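PDB 4I6K: amidohydrolase family protein from Acinetobacter baumannii, which probably hydrolyses 2-pyrone-4,6-dicarboxylic acid, as an amidohydrolase-family enzyme, and binds citric acid in this crystal. Local coordinates for residues A[152-157]-A[177-182]; A[209-214]-A[243-248]; A[161-166]-A[195-200]; A[100-105]-A[120-125]. All coordinates share one frame; numbering follows the deposited sequence.

Contact 1: A[152-157]-A[177-182]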
loop_
_atom_site.group_PDB
_atom_site.type_symbol
_atom_site.label_atom_id
_atom_site.label_comp_id
_atom_site.label_asym_id
_atom_site.label_seq_id
_atom_site.Cartn_x
_atom_site.Cartn_y
_atom_site.Cartn_z
ATOM N N GLN A 152 -6.639 8.358 4.225
ATOM C CA GLN A 152 -5.291 8.001 4.640
ATOM C C GLN A 152 -4.266 8.512 3.599
ATOM O O GLN A 152 -4.617 8.833 2.445
ATOM C CB GLN A 152 -5.194 6.486 4.761
ATOM C CG GLN A 152 -5.296 5.777 3.406
ATOM C CD GLN A 152 -5.098 4.286 3.533
ATOM O OE1 GLN A 152 -5.931 3.594 4.107
ATOM N NE2 GLN A 152 -3.977 3.783 3.017
ATOM N N VAL A 153 -3.005 8.601 4.014
ATOM C CA VAL A 153 -1.896 8.815 3.084
ATOM C C VAL A 153 -0.980 7.580 3.040
ATOM O O VAL A 153 -0.360 7.220 4.044
ATOM C CB VAL A 153 -1.070 10.073 3.439
ATOM C CG1 VAL A 153 0.169 10.169 2.563
ATOM C CG2 VAL A 153 -1.918 11.328 3.302
ATOM N N GLU A 154 -0.914 6.945 1.869
ATOM C CA GLU A 154 -0.126 5.729 1.649
ATOM C C GLU A 154 1.219 6.064 1.007
ATOM O O GLU A 154 1.285 6.850 0.054
ATOM C CB GLU A 154 -0.910 4.751 0.759
ATOM C CG GLU A 154 -0.253 3.382 0.547
ATOM C CD GLU A 154 -1.052 2.479 -0.406
ATOM O OE1 GLU A 154 -2.031 2.954 -1.028
ATOM O OE2 GLU A 154 -0.701 1.286 -0.528
ATOM N N LEU A 155 2.294 5.476 1.529
ATOM C CA LEU A 155 3.630 5.715 0.978
ATOM C C LEU A 155 4.239 4.450 0.393
ATOM O O LEU A 155 4.213 3.382 1.008
ATOM C CB LEU A 155 4.590 6.266 2.043
ATOM C CG LEU A 155 4.056 7.391 2.933
ATOM C CD1 LEU A 155 5.117 7.868 3.933
ATOM C CD2 LEU A 155 3.539 8.535 2.079
ATOM N N HIS A 156 4.784 4.582 -0.804
ATOM C CA HIS A 156 5.667 3.574 -1.323
ATOM C C HIS A 156 6.959 4.290 -1.654
ATOM O O HIS A 156 6.990 5.135 -2.543
ATOM C CB HIS A 156 5.080 2.909 -2.555
ATOM C CG HIS A 156 5.893 1.755 -3.042
ATOM N ND1 HIS A 156 6.292 1.621 -4.357
ATOM C CD2 HIS A 156 6.415 0.695 -2.379
ATOM C CE1 HIS A 156 7.004 0.517 -4.484
ATOM N NE2 HIS A 156 7.093 -0.066 -3.300
ATOM N N ALA A 157 8.016 3.969 -0.915
ATOM C CA ALA A 157 9.237 4.742 -0.988
ATOM C C ALA A 157 10.380 4.060 -0.255
ATOM O O ALA A 157 10.156 3.269 0.661
ATOM C CB ALA A 157 9.004 6.133 -0.418
ATOM N N VAL A 177 0.210 5.142 5.906
ATOM C CA VAL A 177 0.319 3.722 5.625
ATOM C C VAL A 177 1.575 3.481 4.819
ATOM O O VAL A 177 1.812 4.156 3.824
ATOM C CB VAL A 177 -0.923 3.245 4.851
ATOM C CG1 VAL A 177 -0.868 1.757 4.620
ATOM C CG2 VAL A 177 -2.193 3.636 5.630
ATOM N N ILE A 178 2.407 2.547 5.260
ATOM C CA ILE A 178 3.669 2.326 4.564
ATOM C C ILE A 178 3.678 1.001 3.812
ATOM O O ILE A 178 3.478 -0.046 4.411
ATOM C CB ILE A 178 4.899 2.434 5.506
ATOM C CG1 ILE A 178 4.954 3.818 6.179
ATOM C CG2 ILE A 178 6.194 2.166 4.735
ATOM C CD1 ILE A 178 4.479 3.800 7.619
ATOM N N ASP A 179 3.905 1.077 2.497
ATOM C CA ASP A 179 3.884 -0.073 1.594
ATOM C C ASP A 179 5.058 -1.036 1.784
ATOM O O ASP A 179 6.192 -0.606 1.983
ATOM C CB ASP A 179 3.898 0.407 0.141
ATOM C CG ASP A 179 2.574 0.995 -0.298
ATOM O OD1 ASP A 179 2.568 1.718 -1.316
ATOM O OD2 ASP A 179 1.542 0.731 0.361
ATOM N N HIS A 180 4.761 -2.336 1.721
ATOM C CA HIS A 180 5.768 -3.406 1.624
ATOM C C HIS A 180 6.918 -3.321 2.640
ATOM O O HIS A 180 8.079 -3.094 2.273
ATOM C CB HIS A 180 6.331 -3.474 0.200
ATOM C CG HIS A 180 5.286 -3.381 -0.870
ATOM N ND1 HIS A 180 4.049 -3.981 -0.757
ATOM C CD2 HIS A 180 5.299 -2.770 -2.082
ATOM C CE1 HIS A 180 3.340 -3.729 -1.845
ATOM N NE2 HIS A 180 4.074 -2.997 -2.664
ATOM N N PHE A 181 6.580 -3.519 3.915
ATOM C CA PHE A 181 7.544 -3.493 5.020
ATOM C C PHE A 181 8.424 -2.252 5.082
ATOM O O PHE A 181 9.393 -2.236 5.840
ATOM C CB PHE A 181 8.444 -4.728 4.992
ATOM C CG PHE A 181 7.692 -6.027 5.033
ATOM C CD1 PHE A 181 7.535 -6.715 6.230
ATOM C CD2 PHE A 181 7.139 -6.557 3.879
ATOM C CE1 PHE A 181 6.853 -7.914 6.270
ATOM C CE2 PHE A 181 6.453 -7.756 3.917
ATOM C CZ PHE A 181 6.312 -8.437 5.107
ATOM N N GLY A 182 8.091 -1.222 4.304
ATOM C CA GLY A 182 8.913 -0.014 4.252
ATOM C C GLY A 182 10.073 -0.170 3.286
ATOM O O GLY A 182 11.055 0.574 3.348
HETATM O O HOH W 1 7.580 2.012 1.333
#

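Contact 2: A[209-214]-A[243-248]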
loop_
_atom_site.group_PDB
_atom_site.type_symbol
_atom_site.label_atom_id
_atom_site.label_comp_id
_atom_site.label_asym_id
_atom_site.label_seq_id
_atom_site.Cartn_x
_atom_site.Cartn_y
_atom_site.Cartn_z
ATOM N N ILE A 209 1.696 -0.352 8.829
ATOM C CA ILE A 209 2.612 -1.001 7.899
ATOM C C ILE A 209 1.990 -2.201 7.198
ATOM O O ILE A 209 1.356 -3.058 7.840
ATOM C CB ILE A 209 3.889 -1.465 8.594
ATOM C CG1 ILE A 209 4.556 -0.285 9.285
ATOM C CG2 ILE A 209 4.817 -2.087 7.577
ATOM C CD1 ILE A 209 5.535 -0.693 10.346
ATOM N N LYS A 210 2.172 -2.247 5.877
ATOM C CA LYS A 210 1.712 -3.364 5.063
ATOM C C LYS A 210 2.796 -4.428 5.039
ATOM O O LYS A 210 3.937 -4.129 4.694
ATOM C CB LYS A 210 1.409 -2.905 3.631
ATOM C CG LYS A 210 0.435 -1.739 3.506
ATOM C CD LYS A 210 -0.504 -1.972 2.333
ATOM C CE LYS A 210 -1.116 -0.688 1.834
ATOM N NZ LYS A 210 -2.111 -0.968 0.751
ATOM N N VAL A 211 2.448 -5.664 5.404
ATOM C CA VAL A 211 3.417 -6.767 5.360
ATOM C C VAL A 211 3.281 -7.534 4.044
ATOM O O VAL A 211 3.223 -8.760 4.014
ATOM C CB VAL A 211 3.294 -7.733 6.573
ATOM C CG1 VAL A 211 3.707 -7.039 7.884
ATOM C CG2 VAL A 211 1.879 -8.307 6.683
ATOM N N SER A 212 3.239 -6.780 2.954
ATOM C CA SER A 212 3.025 -7.323 1.630
ATOM C C SER A 212 4.327 -7.235 0.880
ATOM O O SER A 212 5.254 -6.553 1.326
ATOM C CB SER A 212 2.009 -6.451 0.903
ATOM O OG SER A 212 2.475 -5.110 0.820
ATOM N N GLY A 213 4.385 -7.903 -0.271
ATOM C CA GLY A 213 5.488 -7.718 -1.215
ATOM C C GLY A 213 6.867 -8.064 -0.674
ATOM O O GLY A 213 7.866 -7.461 -1.077
ATOM N N PHE A 214 6.926 -9.048 0.219
ATOM C CA PHE A 214 8.208 -9.500 0.750
ATOM C C PHE A 214 9.201 -9.678 -0.385
ATOM O O PHE A 214 10.402 -9.474 -0.204
ATOM C CB PHE A 214 8.054 -10.834 1.460
ATOM C CG PHE A 214 7.877 -11.990 0.515
ATOM C CD1 PHE A 214 8.975 -12.707 0.064
ATOM C CD2 PHE A 214 6.617 -12.334 0.050
ATOM C CE1 PHE A 214 8.818 -13.762 -0.815
ATOM C CE2 PHE A 214 6.445 -13.390 -0.835
ATOM C CZ PHE A 214 7.545 -14.108 -1.264
ATOM N N LEU A 243 -0.696 -3.426 11.747
ATOM C CA LEU A 243 -0.181 -4.187 10.619
ATOM C C LEU A 243 -1.303 -4.706 9.741
ATOM O O LEU A 243 -2.314 -5.196 10.240
ATOM C CB LEU A 243 0.669 -5.353 11.110
ATOM C CG LEU A 243 1.912 -4.970 11.923
ATOM C CD1 LEU A 243 2.735 -6.221 12.278
ATOM C CD2 LEU A 243 2.751 -3.936 11.162
ATOM N N ILE A 244 -1.124 -4.586 8.432
ATOM C CA ILE A 244 -2.074 -5.163 7.482
ATOM C C ILE A 244 -1.358 -5.893 6.338
ATOM O O ILE A 244 -0.169 -5.659 6.079
ATOM C CB ILE A 244 -3.126 -4.130 6.947
ATOM C CG1 ILE A 244 -2.470 -2.997 6.155
ATOM C CG2 ILE A 244 -3.996 -3.579 8.090
ATOM C CD1 ILE A 244 -2.087 -1.806 6.995
ATOM N N TRP A 245 -2.078 -6.798 5.677
ATOM C CA TRP A 245 -1.493 -7.591 4.594
ATOM C C TRP A 245 -2.072 -7.303 3.214
ATOM O O TRP A 245 -3.246 -6.954 3.075
ATOM C CB TRP A 245 -1.642 -9.086 4.864
ATOM C CG TRP A 245 -1.038 -9.922 3.779
ATOM C CD1 TRP A 245 0.279 -10.246 3.628
ATOM C CD2 TRP A 245 -1.729 -10.524 2.683
ATOM N NE1 TRP A 245 0.449 -11.024 2.510
ATOM C CE2 TRP A 245 -0.772 -11.213 1.916
ATOM C CE3 TRP A 245 -3.071 -10.561 2.283
ATOM C CZ2 TRP A 245 -1.113 -11.927 0.769
ATOM C CZ3 TRP A 245 -3.406 -11.272 1.137
ATOM C CH2 TRP A 245 -2.433 -11.940 0.397
ATOM N N GLY A 246 -1.237 -7.485 2.198
ATOM C CA GLY A 246 -1.681 -7.371 0.824
ATOM C C GLY A 246 -0.984 -8.380 -0.055
ATOM O O GLY A 246 0.201 -8.679 0.126
ATOM N N SER A 247 -1.723 -8.908 -1.015
ATOM C CA SER A 247 -1.153 -9.825 -1.989
ATOM C C SER A 247 -0.135 -9.109 -2.884
ATOM O O SER A 247 0.817 -9.723 -3.366
ATOM C CB SER A 247 -2.264 -10.428 -2.868
ATOM O OG SER A 247 -2.755 -9.478 -3.822
ATOM N N ASP A 248 -0.350 -7.816 -3.107
ATOM C CA ASP A 248 0.343 -7.096 -4.168
ATOM C C ASP A 248 0.219 -7.820 -5.507
ATOM O O ASP A 248 1.117 -7.751 -6.346
ATOM C CB ASP A 248 1.819 -6.904 -3.810
ATOM C CG ASP A 248 2.528 -5.955 -4.756
ATOM O OD1 ASP A 248 3.385 -6.421 -5.535
ATOM O OD2 ASP A 248 2.230 -4.742 -4.718
#

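Contact 3: A[161-166]-A[195-200]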
loop_
_atom_site.group_PDB
_atom_site.type_symbol
_atom_site.label_atom_id
_atom_site.label_comp_id
_atom_site.label_asym_id
_atom_site.label_seq_id
_atom_site.Cartn_x
_atom_site.Cartn_y
_atom_site.Cartn_z
ATOM N N TYR A 161 13.878 7.956 1.833
ATOM C CA TYR A 161 12.813 8.896 1.533
ATOM C C TYR A 161 11.833 8.942 2.699
ATOM O O TYR A 161 11.353 10.024 3.091
ATOM C CB TYR A 161 12.084 8.476 0.253
ATOM C CG TYR A 161 12.678 9.010 -1.044
ATOM C CD1 TYR A 161 11.958 8.934 -2.228
ATOM C CD2 TYR A 161 13.953 9.585 -1.088
ATOM C CE1 TYR A 161 12.471 9.415 -3.424
ATOM C CE2 TYR A 161 14.487 10.076 -2.297
ATOM C CZ TYR A 161 13.728 9.981 -3.466
ATOM O OH TYR A 161 14.198 10.450 -4.692
ATOM N N LEU A 162 11.542 7.765 3.255
ATOM C CA LEU A 162 10.607 7.660 4.376
ATOM C C LEU A 162 11.093 8.451 5.584
ATOM O O LEU A 162 10.293 9.092 6.266
ATOM C CB LEU A 162 10.382 6.198 4.774
ATOM C CG LEU A 162 9.770 5.286 3.719
ATOM C CD1 LEU A 162 9.900 3.817 4.122
ATOM C CD2 LEU A 162 8.322 5.666 3.515
ATOM N N VAL A 163 12.396 8.394 5.856
ATOM C CA VAL A 163 12.979 9.117 6.989
ATOM C C VAL A 163 12.722 10.628 6.869
ATOM O O VAL A 163 12.698 11.366 7.865
ATOM C CB VAL A 163 14.486 8.863 7.089
ATOM C CG1 VAL A 163 15.113 9.821 8.088
ATOM C CG2 VAL A 163 14.768 7.406 7.463
ATOM N N GLN A 164 12.511 11.057 5.629
ATOM C CA GLN A 164 12.288 12.449 5.267
ATOM C C GLN A 164 10.827 12.839 5.374
ATOM O O GLN A 164 10.487 13.961 5.757
ATOM C CB GLN A 164 12.650 12.602 3.801
ATOM C CG GLN A 164 13.115 13.941 3.434
ATOM C CD GLN A 164 14.574 14.068 3.683
ATOM O OE1 GLN A 164 15.041 13.888 4.812
ATOM N NE2 GLN A 164 15.323 14.363 2.630
ATOM N N LEU A 165 9.963 11.904 4.994
ATOM C CA LEU A 165 8.535 12.165 4.856
ATOM C C LEU A 165 7.766 12.121 6.167
ATOM O O LEU A 165 6.921 12.978 6.429
ATOM C CB LEU A 165 7.925 11.164 3.877
ATOM C CG LEU A 165 8.411 11.320 2.436
ATOM C CD1 LEU A 165 8.209 10.034 1.661
ATOM C CD2 LEU A 165 7.682 12.483 1.786
ATOM N N LEU A 166 8.051 11.115 6.980
ATOM C CA LEU A 166 7.295 10.916 8.206
ATOM C C LEU A 166 7.276 12.177 9.072
ATOM O O LEU A 166 6.219 12.566 9.585
ATOM C CB LEU A 166 7.833 9.713 8.994
ATOM C CG LEU A 166 7.530 8.305 8.443
ATOM C CD1 LEU A 166 7.446 7.258 9.558
ATOM C CD2 LEU A 166 6.244 8.301 7.649
ATOM N N TYR A 195 16.862 2.713 7.646
ATOM C CA TYR A 195 15.745 1.896 8.067
ATOM C C TYR A 195 15.548 2.025 9.567
ATOM O O TYR A 195 14.409 2.047 10.064
ATOM C CB TYR A 195 15.929 0.427 7.687
ATOM C CG TYR A 195 14.625 -0.342 7.796
ATOM C CD1 TYR A 195 13.577 -0.081 6.925
ATOM C CD2 TYR A 195 14.432 -1.306 8.783
ATOM C CE1 TYR A 195 12.384 -0.759 7.013
ATOM C CE2 TYR A 195 13.245 -1.989 8.878
ATOM C CZ TYR A 195 12.224 -1.706 7.990
ATOM O OH TYR A 195 11.029 -2.375 8.072
ATOM N N GLN A 196 16.669 2.100 10.286
ATOM C CA GLN A 196 16.638 2.235 11.724
ATOM C C GLN A 196 15.984 3.555 12.095
ATOM O O GLN A 196 15.171 3.610 13.011
ATOM C CB GLN A 196 18.050 2.150 12.325
ATOM C CG GLN A 196 18.693 0.775 12.245
ATOM C CD GLN A 196 17.933 -0.286 13.037
ATOM O OE1 GLN A 196 17.673 -0.124 14.225
ATOM N NE2 GLN A 196 17.581 -1.383 12.374
ATOM N N LYS A 197 16.351 4.625 11.399
ATOM C CA LYS A 197 15.755 5.921 11.682
ATOM C C LYS A 197 14.256 5.844 11.430
ATOM O O LYS A 197 13.447 6.265 12.265
ATOM C CB LYS A 197 16.387 7.008 10.818
ATOM C CG LYS A 197 15.780 8.400 11.032
ATOM C CD LYS A 197 16.333 9.107 12.262
ATOM C CE LYS A 197 17.451 10.076 11.881
ATOM N NZ LYS A 197 17.972 10.831 13.060
ATOM N N PHE A 198 13.897 5.285 10.275
ATOM C CA PHE A 198 12.499 5.076 9.884
ATOM C C PHE A 198 11.706 4.427 11.007
ATOM O O PHE A 198 10.658 4.927 11.410
ATOM C CB PHE A 198 12.441 4.217 8.610
ATOM C CG PHE A 198 11.156 3.456 8.437
ATOM C CD1 PHE A 198 11.131 2.078 8.550
ATOM C CD2 PHE A 198 9.971 4.116 8.156
ATOM C CE1 PHE A 198 9.946 1.376 8.379
ATOM C CE2 PHE A 198 8.787 3.419 7.996
ATOM C CZ PHE A 198 8.774 2.051 8.107
ATOM N N LEU A 199 12.237 3.325 11.530
ATOM C CA LEU A 199 11.600 2.586 12.607
ATOM C C LEU A 199 11.363 3.465 13.830
ATOM O O LEU A 199 10.309 3.398 14.455
ATOM C CB LEU A 199 12.460 1.385 12.996
ATOM C CG LEU A 199 12.528 0.226 12.008
ATOM C CD1 LEU A 199 13.652 -0.702 12.396
ATOM C CD2 LEU A 199 11.208 -0.523 11.974
ATOM N N SER A 200 12.353 4.275 14.183
ATOM C CA SER A 200 12.233 5.127 15.359
ATOM C C SER A 200 11.164 6.214 15.155
ATOM O O SER A 200 10.614 6.757 16.117
ATOM C CB SER A 200 13.575 5.779 15.657
ATOM O OG SER A 200 13.903 6.716 14.638
#

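Contact 4: A[100-105]-A[120-125]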
loop_
_atom_site.group_PDB
_atom_site.type_symbol
_atom_site.label_atom_id
_atom_site.label_comp_id
_atom_site.label_asym_id
_atom_site.label_seq_id
_atom_site.Cartn_x
_atom_site.Cartn_y
_atom_site.Cartn_z
ATOM N N ALA A 100 -6.219 6.420 -4.618
ATOM C CA ALA A 100 -5.991 7.108 -5.881
ATOM C C ALA A 100 -4.632 7.777 -5.895
ATOM O O ALA A 100 -3.939 7.844 -4.868
ATOM C CB ALA A 100 -7.099 8.158 -6.141
ATOM N N VAL A 101 -4.257 8.260 -7.076
ATOM C CA VAL A 101 -3.097 9.121 -7.238
ATOM C C VAL A 101 -3.599 10.368 -7.946
ATOM O O VAL A 101 -4.310 10.276 -8.951
ATOM C CB VAL A 101 -1.997 8.423 -8.049
ATOM C CG1 VAL A 101 -0.805 9.360 -8.306
ATOM C CG2 VAL A 101 -1.547 7.157 -7.306
ATOM N N VAL A 102 -3.262 11.530 -7.390
ATOM C CA VAL A 102 -3.769 12.806 -7.880
ATOM C C VAL A 102 -2.695 13.860 -7.774
ATOM O O VAL A 102 -1.797 13.739 -6.961
ATOM C CB VAL A 102 -4.955 13.288 -7.031
ATOM C CG1 VAL A 102 -6.109 12.302 -7.104
ATOM C CG2 VAL A 102 -4.508 13.472 -5.598
ATOM N N GLN A 103 -2.780 14.887 -8.614
ATOM C CA GLN A 103 -1.947 16.085 -8.487
ATOM C C GLN A 103 -2.201 16.713 -7.125
ATOM O O GLN A 103 -3.351 16.793 -6.704
ATOM C CB GLN A 103 -2.343 17.098 -9.562
ATOM C CG GLN A 103 -2.178 16.606 -10.985
ATOM C CD GLN A 103 -0.720 16.451 -11.361
ATOM O OE1 GLN A 103 0.152 16.420 -10.495
ATOM N NE2 GLN A 103 -0.447 16.359 -12.658
ATOM N N HIS A 104 -1.162 17.184 -6.437
ATOM C CA HIS A 104 -1.395 17.828 -5.150
ATOM C C HIS A 104 -2.169 19.141 -5.309
ATOM O O HIS A 104 -2.577 19.752 -4.320
ATOM C CB HIS A 104 -0.107 18.034 -4.357
ATOM C CG HIS A 104 0.823 19.047 -4.948
ATOM N ND1 HIS A 104 1.865 18.704 -5.785
ATOM C CD2 HIS A 104 0.884 20.392 -4.807
ATOM C CE1 HIS A 104 2.517 19.796 -6.144
ATOM N NE2 HIS A 104 1.940 20.833 -5.566
ATOM N N THR A 105 -2.404 19.551 -6.554
ATOM C CA THR A 105 -3.175 20.772 -6.814
ATOM C C THR A 105 -4.642 20.487 -7.149
ATOM O O THR A 105 -5.423 21.406 -7.408
ATOM C CB THR A 105 -2.571 21.599 -7.947
ATOM O OG1 THR A 105 -2.459 20.782 -9.125
ATOM C CG2 THR A 105 -1.200 22.124 -7.538
ATOM N N VAL A 120 -10.416 6.196 -0.597
ATOM C CA VAL A 120 -10.288 6.428 0.850
ATOM C C VAL A 120 -8.898 6.911 1.271
ATOM O O VAL A 120 -8.587 6.981 2.461
ATOM C CB VAL A 120 -10.638 5.159 1.671
ATOM C CG1 VAL A 120 -12.106 4.796 1.502
ATOM C CG2 VAL A 120 -9.744 3.982 1.263
ATOM N N GLY A 121 -8.065 7.238 0.292
ATOM C CA GLY A 121 -6.718 7.726 0.564
ATOM C C GLY A 121 -6.022 8.042 -0.744
ATOM O O GLY A 121 -6.584 7.843 -1.817
ATOM N N VAL A 122 -4.798 8.543 -0.658
ATOM C CA VAL A 122 -4.002 8.826 -1.835
ATOM C C VAL A 122 -2.617 8.233 -1.599
ATOM O O VAL A 122 -2.233 8.003 -0.454
ATOM C CB VAL A 122 -3.867 10.341 -2.073
ATOM C CG1 VAL A 122 -5.195 10.928 -2.498
ATOM C CG2 VAL A 122 -3.364 11.027 -0.811
ATOM N N ARG A 123 -1.867 8.002 -2.671
ATOM C CA ARG A 123 -0.582 7.323 -2.560
ATOM C C ARG A 123 0.563 8.170 -3.094
ATOM O O ARG A 123 0.474 8.742 -4.180
ATOM C CB ARG A 123 -0.633 6.005 -3.325
ATOM C CG ARG A 123 0.536 5.064 -3.077
ATOM C CD ARG A 123 0.355 3.802 -3.915
ATOM N NE ARG A 123 1.232 2.716 -3.489
ATOM C CZ ARG A 123 1.850 1.885 -4.324
ATOM N NH1 ARG A 123 2.623 0.922 -3.843
ATOM N NH2 ARG A 123 1.708 2.033 -5.638
ATOM N N LEU A 124 1.634 8.242 -2.314
ATOM C CA LEU A 124 2.891 8.831 -2.763
ATOM C C LEU A 124 3.835 7.702 -3.148
ATOM O O LEU A 124 4.508 7.130 -2.290
ATOM C CB LEU A 124 3.520 9.666 -1.645
ATOM C CG LEU A 124 2.997 11.086 -1.444
ATOM C CD1 LEU A 124 3.248 11.549 -0.012
ATOM C CD2 LEU A 124 3.650 12.033 -2.440
ATOM N N ASN A 125 3.858 7.361 -4.434
ATOM C CA ASN A 125 4.729 6.305 -4.924
ATOM C C ASN A 125 5.956 6.954 -5.511
ATOM O O ASN A 125 5.934 7.426 -6.638
ATOM C CB ASN A 125 4.014 5.461 -5.974
ATOM C CG ASN A 125 4.786 4.213 -6.336
ATOM O OD1 ASN A 125 5.899 3.994 -5.852
ATOM N ND2 ASN A 125 4.195 3.378 -7.185
HETATM O O HOH W 2 -1.422 11.097 -5.019
#

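Contact 1: A[152-157]-A[177-182]
The His-156 and His-180 rings meet obliquely, centroids 5.1 Å apart and planes at 78°. His-156 NE2 arrives at the edge of the His-180 ring, near its plane, 3.5 Å from His-180 CD2, while His-156 ND1 is hydrogen-bonded to Asn-125 OD1; one face of the His-180 ring carries Asp-179 CB toward its rim. The carboxylates of Glu-154 and Asp-179 are turned 83° against each other, and Glu-154 OE2 stands just 2.5 Å from Asp-179 OD2. Basic groups flank this acid pair: Lys-210 NZ salt-bridges Glu-154 OE2, and Arg-123 NH1 salt-bridges Asp-179 OD1. Glu-154 reaches Asp-179 with an extended chain, CG trans to the backbone N (chi1 -175°). Asp-179 OD1 also lies against His-156 CB at 3.0 Å. At the other end, the amide of Gln-152 puts NE2 3.2 Å from Val-177 CG2. The backbones are joined by parallel-strand hydrogen bonds from Val-177 N to Val-153 O, Leu-155 N to Val-177 O (2.7 Å) and Asp-179 N to Leu-155 O. Beyond them water 1 bridges Ala-157 N and Asp-179 O. This buried pairing belongs to a (beta/alpha)8 barrel, with the histidines at the C-terminal strand ends where amidohydrolases place their active site; His-180 NE2 hydrogen-bonds the bound citric acid, and its ND1 pairs with Ser-212 OG. Strands 119-125 and 207-210 flank the pair, and helix 159-169, which links the two strands, packs through Leu-162, Leu-166 and Leu-169 on Leu-155.

Contact 2: A[209-214]-A[243-248]
Neighbouring parallel strands 207-210 and 243-244 meet here in the buried sheet, Ile-209 and Lys-210 pairing with Leu-243 and Ile-244, and the contact runs on past the strand ends, with Val-211 beside Trp-245 and Ser-212 beside Gly-246. Two backbone hydrogen bonds fix the register, Ile-244 N to Ile-209 O at 3.0 Å and Val-211 N to Ile-244 O at 2.7 Å. Leu-243 and Ile-209 project from one face of the sheet, where the CD2 branch of Leu-243 comes within 3.7 Å of Ile-209 CB. On the other face the Lys-210 chain passes aslant Ile-244, CG to CG1 4.1 Å, then bends away, and NZ hydrogen-bonds Thr-30 O and His-31 ND1. Strand 207-210, helix 222-237 and strand 243-244 form the last beta-alpha-beta unit along the chain of the (beta/alpha)8 barrel. Just past the strand, Trp-245 makes a backbone hydrogen bond to Thr-30 of strand 28-32, consistent with closure of the barrel. A chi1 of -179° swings the indole opposite its own amide nitrogen, which brings Trp-245 CD1 to 3.3 Å from Val-211 O. Val-211 CG2 meets the ring at its edge, in plane, while Ser-247 N lies 3.4 Å above one face, near the rim. Farther along, Ser-212 CB rests on Gly-246 O at 3.0 Å. Asp-248 follows close to the bound citric acid, OD1 held by Tyr-215 OH and Arg-216 NH1.

Contact 3: A[161-166]-A[195-200]
Val-163 is the bump that carries this helix pair: its two methyls lie side by side against the start of the Lys-197 side chain. CG1 presses on Lys-197 CG at 3.3 Å, tighter than usual for carbons, and CG2 enters the dip between Lys-197 CB and the backbone N of Phe-198, 3.6 Å from that nitrogen. Bent at chi2 and chi3, the lysine then leads away toward the surface. On the buried side the relief is reversed, and the Phe-198 ring is the bump, received by Leu-162 and Leu-166. Leu-162 runs alongside it in the same direction; its CD1 lies over one ring face in a CH-pi contact, 4.3 Å from the centroid and 22° off the normal. Leu-166 CD1 approaches obliquely, 4.3 Å from Phe-198 CD2. Helices 159-169 and 193-201 are successive helices in the outer layer of the (beta/alpha)8 barrel; the axes of segments 161-166 and 195-200 run nearly parallel, approaching to 8.6 Å at 27°. Leu-201 extends the apolar seam by touching Val-163 and Leu-166, while Leu-199 and Tyr-195 face helix 222-237.

Contact 4: A[100-105]-A[120-125]
Val-102 and Val-122 cross at about a right angle where strand 96-100 of the (beta/alpha)8 barrel runs out beside strand 119-125. Their methyls, Val-102 CG2 and Val-122 CG1, touch at 4.1 Å, and Phe-142 of helix 137-148 packs on Val-102. Val-101 turns the other way: its CG2 lies 4.2 Å from Arg-123 CB, touching only the base of that side chain. Arg-123 runs extended from CG to NE, and its chi1 of -169° sets the chain off on the side away from its own amide nitrogen, carrying the guanidinium away from Val-101 and into the barrel centre. There NH1, salt-bridged to Asp-179, hydrogen-bonds the bound citric acid, to which Asn-125 ND2 is also hydrogen-bonded. Ala-100 pairs with Val-122 as the one parallel bridge of the contact, and its amide and carbonyl both bond across. Ala-100 N gives a 3.2 Å hydrogen bond to Gly-121 O. Ala-100 O receives Arg-123 N at 3.0 Å; the nitrogen sits almost in line with the carbonyl bond, but the N-H...O angle is only 136°. The same oxygen takes a CA-H...O contact from Val-122 CA. After Ala-100 the chain leaves the strand, and direct backbone bonding gives way to water 2, which accepts from Val-102 N at 3.0 Å and donates to Arg-123 O at 3.1 Å.

Along the chain contact 4 comes first, contacts 1 and 3 interleave, and contact 2 closes the series. Contacts 4, 1 and 2 are parallel pairings in one eight-stranded sheet, where 119-125 neighbours 152-156 and 176-178 neighbours 207-210. Among these strand pairings contact 1 lies between, its centre about 12 Å from that of contact 4 and about 10 Å from that of contact 2, joined to them by backbone bonds of Glu-154 O with Leu-124 N and Phe-181 N with Lys-210 O. Contact 3 belongs to the helical shell, its centre about 11 Å from that of contact 1, to which Tyr-195 OH and Phe-181 O link it. Contacts 1, 2 and 4 each bring side chains to the citric acid, consistent with an active site at the strand ends.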